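PDB 3B4N: endo-pectate lyase from Erwinia chrysanthemi, which cleaves polygalacturonate by elimination, leaving unsaturated ends on the oligosaccharides it releases, with calcium as cofactor, and probably also degrades highly methylated pectins. Local coordinates for residues 35-40 with 88-93; 42-47 with 66-71; 124-129 with 155-160; 175-180 with 197-202. All blocks are in the same frame, centred on the assembly; numbering follows the deposited sequence. Where two conformers were deposited one is given.

Overall arrangement
Along the chain the four contacts form two pairs. Contacts 1 and 2 belong to the N-terminal beta sandwich, their centres about 7 Å apart; 42-47 and 66-71 both lie between the two segments of contact 1, and strands 44-52 and 85-92 are neighbours in one sheet. Contacts 3 and 4 come later, in the right-handed parallel beta helix, about 9 Å apart between centres; they join consecutive strands of one sheet, in the order 125-128, 154-157, 175-179, 197-199, and touch where the middle two pair. The contact centres of one pair lie about 24 to 27 Å from those of the other, without touching. His176 and Asp178 of contact 4 bind zinc, well away from the sandwich.

Contact 1: residues 35-40 with 88-93; sequences LGWSTD and VDVVSE. With EDO (1,2-ethanediol), chain G.
Leu35 begins the contact with a light touch, its CD1 standing 4.3 Å from CG2 of Val88. Two residues on, Trp37 makes the largest contribution from this segment. Its CG lies between the backbone N and the carbonyl carbon (chi1 61°), and the indole presents one face to Val88. Val88 CG1 sits almost exactly over the five-membered ring, 3.8 Å from its centroid and 9° off the normal, a CH-pi contact, while CG2 of the same valine rests 3.8 Å from CE3 on the six-membered ring. The forked end of the valine thus spans the bicycle, and the two side chains cross at about a right angle. Ser38 faces the opposite way and hydrogen-bonds through OG to O1 of a bound ethanediol, probably from the crystallisation liquor. Thr39 turns back to meet Val90 tip to tip, with OG1 3.8 Å from Val90 CG1; that hydroxyl is hydrogen-bonded to Gln21 O and Glu41 N.

The strands run 9.3 Å apart at closest and are inclined by 35°, as facing strands of a sandwich are; the three- and four-stranded sheets fit a fibronectin type III-like domain, and Leu24 of strand 22-29 also packs on Trp37 and Val88. Between these two segments, methyl groups against an indole face and a threonine tip imply cohesion by dispersion and burial of apolar surface.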
loop_
_atom_site.group_PDB
_atom_site.type_symbol
_atom_site.label_atom_id
_atom_site.label_comp_id
_atom_site.label_asym_id
_atom_site.label_seq_id
_atom_site.Cartn_x
_atom_site.Cartn_y
_atom_site.Cartn_z
ATOM N N LEU A 35 -11.155 -6.205 -1.348
ATOM C CA LEU A 35 -11.358 -6.257 0.088
ATOM C C LEU A 35 -10.023 -6.053 0.776
ATOM O O LEU A 35 -8.998 -6.569 0.333
ATOM C CB LEU A 35 -11.907 -7.613 0.518
ATOM C CG LEU A 35 -13.247 -8.038 -0.066
ATOM C CD1 LEU A 35 -13.631 -9.409 0.502
ATOM C CD2 LEU A 35 -14.306 -7.001 0.275
ATOM N N GLY A 36 -10.054 -5.298 1.863
ATOM C CA GLY A 36 -8.861 -5.072 2.655
ATOM C C GLY A 36 -9.284 -5.185 4.106
ATOM O O GLY A 36 -10.295 -4.602 4.515
ATOM N N TRP A 37 -8.542 -5.947 4.902
ATOM C CA TRP A 37 -8.903 -6.066 6.303
ATOM C C TRP A 37 -7.682 -6.037 7.189
ATOM O O TRP A 37 -6.553 -6.197 6.726
ATOM C CB TRP A 37 -9.683 -7.369 6.559
ATOM C CG TRP A 37 -8.926 -8.638 6.231
ATOM C CD1 TRP A 37 -8.191 -9.409 7.091
ATOM C CD2 TRP A 37 -8.816 -9.257 4.946
ATOM N NE1 TRP A 37 -7.630 -10.469 6.417
ATOM C CE2 TRP A 37 -7.997 -10.400 5.098
ATOM C CE3 TRP A 37 -9.330 -8.954 3.677
ATOM C CZ2 TRP A 37 -7.678 -11.243 4.024
ATOM C CZ3 TRP A 37 -9.014 -9.788 2.610
ATOM C CH2 TRP A 37 -8.195 -10.921 2.791
ATOM N N SER A 38 -7.920 -5.784 8.466
ATOM C CA SER A 38 -6.859 -5.825 9.453
ATOM C C SER A 38 -7.384 -6.766 10.526
ATOM O O SER A 38 -8.591 -6.864 10.750
ATOM C CB SER A 38 -6.581 -4.445 10.059
ATOM O OG SER A 38 -7.688 -3.969 10.800
ATOM N N THR A 39 -6.483 -7.497 11.162
ATOM C CA THR A 39 -6.887 -8.396 12.227
ATOM C C THR A 39 -5.789 -8.394 13.272
ATOM O O THR A 39 -4.621 -8.193 12.943
ATOM C CB THR A 39 -7.115 -9.847 11.715
ATOM O OG1 THR A 39 -7.566 -10.661 12.804
ATOM C CG2 THR A 39 -5.829 -10.447 11.143
ATOM N N ASP A 40 -6.171 -8.573 14.532
ATOM C CA ASP A 40 -5.178 -8.639 15.596
ATOM C C ASP A 40 -5.028 -10.077 16.093
ATOM O O ASP A 40 -4.424 -10.320 17.140
ATOM C CB ASP A 40 -5.531 -7.703 16.754
ATOM C CG ASP A 40 -6.950 -7.865 17.228
ATOM O OD1 ASP A 40 -7.526 -8.951 17.029
ATOM O OD2 ASP A 40 -7.490 -6.902 17.813
ATOM N N VAL A 88 -15.051 -11.406 6.122
ATOM C CA VAL A 88 -13.804 -12.155 6.126
ATOM C C VAL A 88 -13.707 -12.820 7.496
ATOM O O VAL A 88 -13.875 -12.178 8.537
ATOM C CB VAL A 88 -12.573 -11.260 5.879
ATOM C CG1 VAL A 88 -11.292 -12.029 6.213
ATOM C CG2 VAL A 88 -12.542 -10.826 4.419
ATOM N N ASP A 89 -13.481 -14.126 7.471
ATOM C CA ASP A 89 -13.356 -14.937 8.669
ATOM C C ASP A 89 -11.882 -15.292 8.850
ATOM O O ASP A 89 -11.310 -16.027 8.051
ATOM C CB ASP A 89 -14.182 -16.217 8.492
ATOM C CG ASP A 89 -14.222 -17.088 9.735
ATOM O OD1 ASP A 89 -14.876 -18.157 9.663
ATOM O OD2 ASP A 89 -13.620 -16.725 10.767
ATOM N N VAL A 90 -11.268 -14.743 9.892
ATOM C CA VAL A 90 -9.870 -15.036 10.194
ATOM C C VAL A 90 -9.920 -16.240 11.141
ATOM O O VAL A 90 -10.486 -16.169 12.234
ATOM C CB VAL A 90 -9.191 -13.814 10.846
ATOM C CG1 VAL A 90 -7.785 -14.169 11.295
ATOM C CG2 VAL A 90 -9.150 -12.669 9.848
ATOM N N VAL A 91 -9.351 -17.355 10.692
ATOM C CA VAL A 91 -9.369 -18.597 11.459
ATOM C C VAL A 91 -8.033 -18.847 12.130
ATOM O O VAL A 91 -6.998 -18.893 11.473
ATOM C CB VAL A 91 -9.707 -19.791 10.541
ATOM C CG1 VAL A 91 -9.804 -21.069 11.362
ATOM C CG2 VAL A 91 -11.010 -19.525 9.794
ATOM N N SER A 92 -8.060 -19.011 13.448
ATOM C CA SER A 92 -6.836 -19.249 14.194
ATOM C C SER A 92 -6.447 -20.720 14.144
ATOM O O SER A 92 -7.223 -21.568 13.701
ATOM C CB SER A 92 -7.018 -18.843 15.659
ATOM O OG SER A 92 -7.783 -19.825 16.350
ATOM N N GLU A 93 -5.240 -21.013 14.606
ATOM C CA GLU A 93 -4.761 -22.385 14.643
ATOM C C GLU A 93 -5.657 -23.214 15.559
ATOM O O GLU A 93 -5.749 -24.439 15.401
ATOM C CB GLU A 93 -3.326 -22.412 15.148
ATOM C CG GLU A 93 -2.342 -21.798 14.179
ATOM C CD GLU A 93 -0.936 -21.785 14.721
ATOM O OE1 GLU A 93 -0.029 -21.342 13.994
ATOM O OE2 GLU A 93 -0.747 -22.221 15.877
HETATM C C1 EDO G . -8.594 -5.535 13.911
HETATM O O1 EDO G . -7.264 -5.137 13.260
HETATM C C2 EDO G . -9.342 -4.378 14.586
HETATM O O2 EDO G . -9.677 -3.331 13.480
#

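Contact 2: residues 42-47 with 66-71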
loop_
_atom_site.group_PDB
_atom_site.type_symbol
_atom_site.label_atom_id
_atom_site.label_comp_id
_atom_site.label_asym_id
_atom_site.label_seq_id
_atom_site.Cartn_x
_atom_site.Cartn_y
_atom_site.Cartn_z
ATOM N N SER A 42 -3.308 -13.301 16.531
ATOM C CA SER A 42 -1.877 -13.585 16.453
ATOM C C SER A 42 -1.461 -14.927 15.860
ATOM O O SER A 42 -0.330 -15.075 15.403
ATOM C CB SER A 42 -1.255 -13.452 17.843
ATOM O OG SER A 42 -1.849 -14.372 18.741
ATOM N N LYS A 43 -2.355 -15.905 15.874
ATOM C CA LYS A 43 -2.023 -17.216 15.330
ATOM C C LYS A 43 -2.967 -17.590 14.194
ATOM O O LYS A 43 -3.716 -18.556 14.276
ATOM C CB LYS A 43 -2.061 -18.269 16.444
ATOM C CG LYS A 43 -0.946 -18.064 17.470
ATOM C CD LYS A 43 -0.990 -19.051 18.627
ATOM C CE LYS A 43 -1.952 -18.592 19.713
ATOM N NZ LYS A 43 -1.769 -19.363 20.982
ATOM N N VAL A 44 -2.914 -16.817 13.117
ATOM C CA VAL A 44 -3.780 -17.083 11.978
ATOM C C VAL A 44 -3.325 -18.319 11.209
ATOM O O VAL A 44 -2.134 -18.477 10.929
ATOM C CB VAL A 44 -3.804 -15.889 11.007
ATOM C CG1 VAL A 44 -4.730 -16.199 9.832
ATOM C CG2 VAL A 44 -4.272 -14.633 11.732
ATOM N N ALA A 45 -4.279 -19.190 10.879
ATOM C CA ALA A 45 -4.003 -20.409 10.121
ATOM C C ALA A 45 -4.469 -20.212 8.677
ATOM O O ALA A 45 -3.756 -20.538 7.733
ATOM C CB ALA A 45 -4.718 -21.587 10.745
ATOM N N ARG A 46 -5.678 -19.681 8.520
ATOM C CA ARG A 46 -6.233 -19.409 7.196
ATOM C C ARG A 46 -7.239 -18.288 7.324
ATOM O O ARG A 46 -7.628 -17.912 8.432
ATOM C CB ARG A 46 -6.939 -20.642 6.616
ATOM C CG ARG A 46 -8.164 -21.079 7.416
ATOM C CD ARG A 46 -9.150 -21.891 6.585
ATOM N NE ARG A 46 -8.537 -23.092 6.030
ATOM C CZ ARG A 46 -9.191 -23.987 5.297
ATOM N NH1 ARG A 46 -10.479 -23.818 5.033
ATOM N NH2 ARG A 46 -8.548 -25.048 4.829
ATOM N N GLN A 47 -7.659 -17.759 6.181
ATOM C CA GLN A 47 -8.636 -16.681 6.167
ATOM C C GLN A 47 -9.639 -17.006 5.076
ATOM O O GLN A 47 -9.259 -17.341 3.961
ATOM C CB GLN A 47 -7.939 -15.345 5.907
ATOM C CG GLN A 47 -6.878 -15.060 6.961
ATOM C CD GLN A 47 -6.079 -13.823 6.649
ATOM O OE1 GLN A 47 -5.235 -13.824 5.743
ATOM N NE2 GLN A 47 -6.343 -12.755 7.390
ATOM N N LEU A 66 -7.929 -18.404 1.848
ATOM C CA LEU A 66 -6.640 -17.740 1.668
ATOM C C LEU A 66 -5.631 -18.130 2.724
ATOM O O LEU A 66 -5.991 -18.680 3.763
ATOM C CB LEU A 66 -6.838 -16.222 1.721
ATOM C CG LEU A 66 -7.963 -15.677 0.832
ATOM C CD1 LEU A 66 -8.161 -14.200 1.106
ATOM C CD2 LEU A 66 -7.637 -15.932 -0.638
ATOM N N ASP A 67 -4.359 -17.835 2.454
ATOM C CA ASP A 67 -3.306 -18.131 3.414
ATOM C C ASP A 67 -3.425 -17.175 4.600
ATOM O O ASP A 67 -4.292 -16.304 4.608
ATOM C CB ASP A 67 -1.911 -18.051 2.758
ATOM C CG ASP A 67 -1.555 -16.661 2.260
ATOM O OD1 ASP A 67 -1.926 -15.657 2.894
ATOM O OD2 ASP A 67 -0.860 -16.576 1.230
ATOM N N ALA A 68 -2.554 -17.324 5.593
ATOM C CA ALA A 68 -2.613 -16.514 6.801
ATOM C C ALA A 68 -1.942 -15.156 6.737
ATOM O O ALA A 68 -2.113 -14.340 7.647
ATOM C CB ALA A 68 -2.004 -17.307 7.963
ATOM N N GLU A 69 -1.194 -14.911 5.669
ATOM C CA GLU A 69 -0.430 -13.674 5.547
ATOM C C GLU A 69 -1.076 -12.523 4.789
ATOM O O GLU A 69 -0.856 -11.355 5.116
ATOM C CB GLU A 69 0.934 -14.000 4.928
ATOM C CG GLU A 69 1.763 -15.013 5.747
ATOM C CD GLU A 69 1.336 -16.474 5.558
ATOM O OE1 GLU A 69 1.517 -17.272 6.498
ATOM O OE2 GLU A 69 0.840 -16.837 4.473
ATOM N N THR A 70 -1.866 -12.839 3.776
ATOM C CA THR A 70 -2.487 -11.781 3.007
ATOM C C THR A 70 -3.497 -10.980 3.826
ATOM O O THR A 70 -4.063 -11.470 4.804
ATOM C CB THR A 70 -3.180 -12.353 1.746
ATOM O OG1 THR A 70 -3.574 -11.266 0.904
ATOM C CG2 THR A 70 -4.429 -13.175 2.113
ATOM N N ARG A 71 -3.705 -9.727 3.431
ATOM C CA ARG A 71 -4.685 -8.883 4.099
ATOM C C ARG A 71 -5.578 -8.231 3.053
ATOM O O ARG A 71 -6.313 -7.286 3.344
ATOM C CB ARG A 71 -3.988 -7.821 4.958
ATOM C CG ARG A 71 -3.265 -8.411 6.177
ATOM C CD ARG A 71 -4.236 -9.024 7.182
ATOM N NE ARG A 71 -3.544 -9.479 8.392
ATOM C CZ ARG A 71 -3.025 -10.695 8.567
ATOM N NH1 ARG A 71 -3.103 -11.619 7.616
ATOM N NH2 ARG A 71 -2.413 -10.987 9.703
HETATM O O HOH W 1 -1.783 -20.247 5.875
#
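Val44 lays its CG1 methyl on CB of Ala68, 3.5 Å away, a close approach for two methyl carbons. Having CG1 anti to the backbone N (chi1 -180°) sends that branch to the alanine, while CG2 packs on Val90. The contact joins strand 44-52 of the N-terminal beta sandwich to the turn leaving its antiparallel neighbour, strand 61-66. Between them Gln47 and Leu66 form an antiparallel hydrogen-bonded pair: Gln47 N donates to Leu66 O at 3.1 Å, and Leu66 N returns a shorter bond of 2.7 Å to Gln47 O.

Just before this pair the strand carries a classic beta bulge, Ala45 and Arg46 both facing Val91 on the other neighbouring strand. A water bridges the two segments, donating to Ala45 O and accepting weakly from Ala68 N. Arg46 leads outward, where its guanidinium forms a salt bridge with Glu48.

Past Leu66 the chain curls round Asp67. OD1 accepts from Glu69 N, above the carboxylate plane, in an Asx turn, which a second bond from Thr70 N, almost in line with the C-O bond, extends to an Asx motif. Two donors on one oxygen hold the bend. Gln47, buried, extends alongside the turn, its CG 3.7 Å from Asp67 O and its amide inclined 75° to the guanidinium of Arg71. The arginine chain bends at chi2, and its NH1 ties the turn together, donating to Ala68 O at 2.9 Å and to Thr70 O at 3.0 Å, both acceptors lying close to the guanidinium plane.

Contact 3: residues 124-129 with 155-160; sequences GATFEN and ILKNAT
An outermost strand of a mostly parallel sheet in the right-handed beta helix, 125-128, is joined here to the equivalent strand of the next coil, where Phe127 pairs with Leu156. Thr126 stands beside Ile155 and Glu128 beside Lys157 in the same register. Four backbone hydrogen bonds cross in turn, from Ile155 N to Ala125 O, Phe127 N to Ile155 O, Lys157 N to Phe127 O and Asn129 N to Lys157 O, all of 2.9 to 3.0 Å and nearly straight.

On the buried face the Phe127 ring takes Leu156 CD2 at its edge, 3.8 Å from CD1. Phe127 CB meets the CB of Ala159 at 3.9 Å, and Val132 of the following strand also packs against the phenylalanine. Asn129 and Asn158 mark matching corners of the two coils: both adopt left-handed helical backbone angles, which turn the chain sharply after each strand toward the next sheet.

The other face is more polar. Thr126 OG1 lies beside the backbone N, anti to the carbonyl carbon (chi1 -66°), and rests 3.6 Å from CB of Ile155. That isoleucine in turn packs against Asp178, a zinc ligand on the next strand. Glu128 and Lys157 run side by side in the same direction, yet their charged ends do not meet, the lysine chain bending at chi3 and chi4. What Glu128 OE1 touches instead is the aliphatic part of the lysine, CE at 3.3 Å.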
loop_
_atom_site.group_PDB
_atom_site.type_symbol
_atom_site.label_atom_id
_atom_site.label_comp_id
_atom_site.label_asym_id
_atom_site.label_seq_id
_atom_site.Cartn_x
_atom_site.Cartn_y
_atom_site.Cartn_z
ATOM N N GLY A 124 -4.916 16.341 9.370
ATOM C CA GLY A 124 -4.018 17.109 10.210
ATOM C C GLY A 124 -3.705 16.490 11.559
ATOM O O GLY A 124 -2.859 16.993 12.297
ATOM N N ALA A 125 -4.379 15.393 11.881
ATOM C CA ALA A 125 -4.153 14.734 13.158
ATOM C C ALA A 125 -2.781 14.082 13.248
ATOM O O ALA A 125 -2.266 13.565 12.258
ATOM C CB ALA A 125 -5.234 13.694 13.394
ATOM N N THR A 126 -2.191 14.131 14.439
ATOM C CA THR A 126 -0.906 13.507 14.708
ATOM C C THR A 126 -1.110 12.459 15.796
ATOM O O THR A 126 -1.706 12.742 16.845
ATOM C CB THR A 126 0.146 14.510 15.215
ATOM O OG1 THR A 126 0.464 15.443 14.174
ATOM C CG2 THR A 126 1.408 13.784 15.634
ATOM N N PHE A 127 -0.641 11.246 15.532
ATOM C CA PHE A 127 -0.739 10.159 16.496
ATOM C C PHE A 127 0.681 9.825 16.928
ATOM O O PHE A 127 1.564 9.636 16.081
ATOM C CB PHE A 127 -1.376 8.929 15.851
ATOM C CG PHE A 127 -2.762 9.162 15.321
ATOM C CD1 PHE A 127 -3.200 8.499 14.175
ATOM C CD2 PHE A 127 -3.643 10.027 15.968
ATOM C CE1 PHE A 127 -4.481 8.691 13.684
ATOM C CE2 PHE A 127 -4.935 10.226 15.480
ATOM C CZ PHE A 127 -5.353 9.559 14.338
ATOM N N GLU A 128 0.906 9.734 18.236
ATOM C CA GLU A 128 2.234 9.449 18.757
ATOM C C GLU A 128 2.269 8.298 19.765
ATOM O O GLU A 128 1.474 8.255 20.697
ATOM C CB GLU A 128 2.794 10.722 19.402
ATOM C CG GLU A 128 4.219 10.632 19.922
ATOM C CD GLU A 128 4.688 11.963 20.492
ATOM O OE1 GLU A 128 4.818 12.929 19.710
ATOM O OE2 GLU A 128 4.911 12.049 21.722
ATOM N N ASN A 129 3.189 7.363 19.552
ATOM C CA ASN A 129 3.377 6.222 20.449
ATOM C C ASN A 129 2.119 5.439 20.785
ATOM O O ASN A 129 1.932 5.018 21.929
ATOM C CB ASN A 129 4.032 6.683 21.751
ATOM C CG ASN A 129 5.427 7.213 21.533
ATOM O OD1 ASN A 129 6.211 6.618 20.795
ATOM N ND2 ASN A 129 5.749 8.332 22.173
ATOM N N ILE A 155 -0.250 12.272 10.448
ATOM C CA ILE A 155 1.160 12.235 10.802
ATOM C C ILE A 155 1.326 11.216 11.919
ATOM O O ILE A 155 0.632 11.272 12.944
ATOM C CB ILE A 155 1.665 13.602 11.302
ATOM C CG1 ILE A 155 1.564 14.634 10.181
ATOM C CG2 ILE A 155 3.110 13.481 11.776
ATOM C CD1 ILE A 155 1.941 16.024 10.608
ATOM N N LEU A 156 2.245 10.284 11.716
ATOM C CA LEU A 156 2.504 9.246 12.694
ATOM C C LEU A 156 3.900 9.436 13.281
ATOM O O LEU A 156 4.863 9.690 12.558
ATOM C CB LEU A 156 2.412 7.866 12.023
ATOM C CG LEU A 156 1.112 7.525 11.293
ATOM C CD1 LEU A 156 1.275 6.186 10.578
ATOM C CD2 LEU A 156 -0.047 7.467 12.288
ATOM N N LYS A 157 4.003 9.337 14.601
ATOM C CA LYS A 157 5.291 9.438 15.278
ATOM C C LYS A 157 5.353 8.182 16.139
ATOM O O LYS A 157 4.759 8.131 17.216
ATOM C CB LYS A 157 5.353 10.706 16.136
ATOM C CG LYS A 157 5.453 11.984 15.298
ATOM C CD LYS A 157 5.547 13.237 16.168
ATOM C CE LYS A 157 6.801 13.225 17.030
ATOM N NZ LYS A 157 8.039 13.078 16.210
ATOM N N ASN A 158 6.051 7.164 15.634
ATOM C CA ASN A 158 6.164 5.862 16.303
ATOM C C ASN A 158 4.746 5.403 16.621
ATOM O O ASN A 158 4.447 4.945 17.725
ATOM C CB ASN A 158 6.989 5.965 17.590
ATOM C CG ASN A 158 7.435 4.605 18.100
ATOM O OD1 ASN A 158 7.127 4.210 19.230
ATOM N ND2 ASN A 158 8.170 3.880 17.269
ATOM N N ALA A 159 3.877 5.510 15.623
ATOM C CA ALA A 159 2.474 5.167 15.783
ATOM C C ALA A 159 1.913 4.334 14.639
ATOM O O ALA A 159 2.509 4.233 13.564
ATOM C CB ALA A 159 1.654 6.446 15.936
ATOM N N THR A 160 0.747 3.755 14.885
ATOM C CA THR A 160 0.071 2.922 13.902
ATOM C C THR A 160 -1.326 3.444 13.623
ATOM O O THR A 160 -2.028 3.881 14.536
ATOM C CB THR A 160 -0.067 1.459 14.410
ATOM O OG1 THR A 160 1.232 0.876 14.536
ATOM C CG2 THR A 160 -0.904 0.617 13.440
#

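Contact 4: residues 175-180 with 197-202; sequences IHCDSG and ATNNGK. With ZN (zinc ion), chain E; ZN (zinc ion), chain F.
Strands 175-179 and 197-199 run parallel, 4.7 Å apart and inclined by 14°, pairing Ile175 with Ala197, His176 with Thr198 and Cys177 with Asn199. Thr198 N donates to Ile175 O, Cys177 N to Thr198 O in an almost straight bond, and Asn200 N to Cys177 O. Beyond the strands Lys202 N reaches Gly180 O. An Asx turn, Gly201 N on Asn199 OD1, shapes the exit of the second segment, and with no side chain on Gly201 the Cys177 sulfur lies against its CA at 4.2 Å; that sulfur is in a disulfide with Cys182.

These are successive coils of the right-handed parallel beta helix, and the face bearing His176 and Thr198 holds zinc. The imidazole bridges two ions: ND1 binds one at 2.1 Å, which is also held by Asp178 OD1 and a water, and NE2 binds the other, whose ligands include Asp173 and a second water. With CG beside the backbone N (chi1 -79°), the histidine side chain runs alongside Thr198, whose CB is 3.7 Å from CD2, and Thr198 OG1 is 2.6 Å from the water on the second zinc.

Asn200 runs parallel to Asp178, amide and carboxylate planes 23° apart. Its OD1 lies over a face of the imidazole and only 3.0 Å from Asp178 OD2, two acceptors side by side. The amide's ND2 is hydrogen-bonded to Asn229 OD1 on the next coil, while OD1 accepts a weak bond of 3.3 Å from the water on the first zinc.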
loop_
_atom_site.group_PDB
_atom_site.type_symbol
_atom_site.label_atom_id
_atom_site.label_comp_id
_atom_site.label_asym_id
_atom_site.label_seq_id
_atom_site.Cartn_x
_atom_site.Cartn_y
_atom_site.Cartn_z
ATOM N N ILE A 175 -0.011 9.998 4.075
ATOM C CA ILE A 175 0.334 9.727 5.469
ATOM C C ILE A 175 1.834 9.785 5.711
ATOM O O ILE A 175 2.598 9.136 5.008
ATOM C CB ILE A 175 -0.177 8.327 5.883
ATOM C CG1 ILE A 175 -1.683 8.235 5.616
ATOM C CG2 ILE A 175 0.167 8.046 7.341
ATOM C CD1 ILE A 175 -2.288 6.863 5.910
ATOM N N HIS A 176 2.254 10.560 6.708
ATOM C CA HIS A 176 3.669 10.681 7.043
ATOM C C HIS A 176 4.080 9.865 8.253
ATOM O O HIS A 176 3.359 9.836 9.250
ATOM C CB HIS A 176 4.040 12.122 7.404
ATOM C CG HIS A 176 4.228 13.029 6.236
ATOM N ND1 HIS A 176 4.839 14.258 6.355
ATOM C CD2 HIS A 176 3.860 12.911 4.939
ATOM C CE1 HIS A 176 4.839 14.861 5.179
ATOM N NE2 HIS A 176 4.250 14.066 4.303
ATOM N N CYS A 177 5.217 9.186 8.152
ATOM C CA CYS A 177 5.788 8.519 9.310
ATOM C C CYS A 177 6.937 9.488 9.596
ATOM O O CYS A 177 7.963 9.469 8.916
ATOM C CB CYS A 177 6.354 7.152 8.980
ATOM S SG CYS A 177 7.246 6.423 10.398
ATOM N N ASP A 178 6.766 10.353 10.591
ATOM C CA ASP A 178 7.798 11.345 10.867
ATOM C C ASP A 178 8.830 11.065 11.952
ATOM O O ASP A 178 9.713 11.887 12.212
ATOM C CB ASP A 178 7.130 12.704 11.076
ATOM C CG ASP A 178 6.632 13.305 9.763
ATOM O OD1 ASP A 178 5.770 14.195 9.807
ATOM O OD2 ASP A 178 7.105 12.881 8.683
ATOM N N SER A 179 8.729 9.902 12.584
ATOM C CA SER A 179 9.694 9.505 13.597
ATOM C C SER A 179 9.397 8.086 14.039
ATOM O O SER A 179 8.257 7.629 13.969
ATOM C CB SER A 179 9.660 10.447 14.810
ATOM O OG SER A 179 8.533 10.205 15.625
ATOM N N GLY A 180 10.441 7.390 14.466
ATOM C CA GLY A 180 10.292 6.031 14.938
ATOM C C GLY A 180 9.706 5.013 13.991
ATOM O O GLY A 180 9.907 5.070 12.780
ATOM N N ALA A 197 2.286 7.384 1.127
ATOM C CA ALA A 197 2.911 7.462 2.445
ATOM C C ALA A 197 4.355 7.887 2.275
ATOM O O ALA A 197 4.986 7.593 1.255
ATOM C CB ALA A 197 2.837 6.110 3.145
ATOM N N THR A 198 4.877 8.561 3.293
ATOM C CA THR A 198 6.234 9.094 3.282
ATOM C C THR A 198 7.002 8.656 4.515
ATOM O O THR A 198 6.554 8.862 5.643
ATOM C CB THR A 198 6.203 10.643 3.249
ATOM O OG1 THR A 198 5.426 11.080 2.130
ATOM C CG2 THR A 198 7.609 11.218 3.164
ATOM N N ASN A 199 8.160 8.047 4.298
ATOM C CA ASN A 199 8.989 7.602 5.393
ATOM C C ASN A 199 10.031 8.659 5.747
ATOM O O ASN A 199 11.036 8.832 5.053
ATOM C CB ASN A 199 9.684 6.276 5.037
ATOM C CG ASN A 199 10.382 5.651 6.234
ATOM O OD1 ASN A 199 10.473 6.271 7.297
ATOM N ND2 ASN A 199 10.874 4.424 6.071
ATOM N N ASN A 200 9.743 9.391 6.818
ATOM C CA ASN A 200 10.645 10.405 7.368
ATOM C C ASN A 200 11.030 9.903 8.766
ATOM O O ASN A 200 11.502 10.679 9.598
ATOM C CB ASN A 200 9.935 11.757 7.541
ATOM C CG ASN A 200 9.622 12.452 6.228
ATOM O OD1 ASN A 200 8.589 13.103 6.102
ATOM N ND2 ASN A 200 10.520 12.351 5.264
ATOM N N GLY A 201 10.825 8.607 9.014
ATOM C CA GLY A 201 11.118 8.018 10.313
ATOM C C GLY A 201 12.149 6.908 10.293
ATOM O O GLY A 201 13.055 6.925 9.472
ATOM N N LYS A 202 12.018 5.938 11.200
ATOM C CA LYS A 202 12.971 4.834 11.280
ATOM C C LYS A 202 12.529 3.631 10.454
ATOM O O LYS A 202 13.289 3.151 9.608
ATOM C CB LYS A 202 13.177 4.425 12.746
ATOM C CG LYS A 202 14.340 3.476 12.985
ATOM C CD LYS A 202 15.684 4.113 12.662
ATOM C CE LYS A 202 16.826 3.191 13.054
ATOM N NZ LYS A 202 18.135 3.621 12.469
HETATM ZN ZN ZN E . 5.608 15.179 8.072
HETATM ZN ZN ZN F . 5.242 14.589 2.487
HETATM O O HOH W 2 5.946 13.188 0.612
HETATM O O HOH W 3 7.327 15.920 7.329
#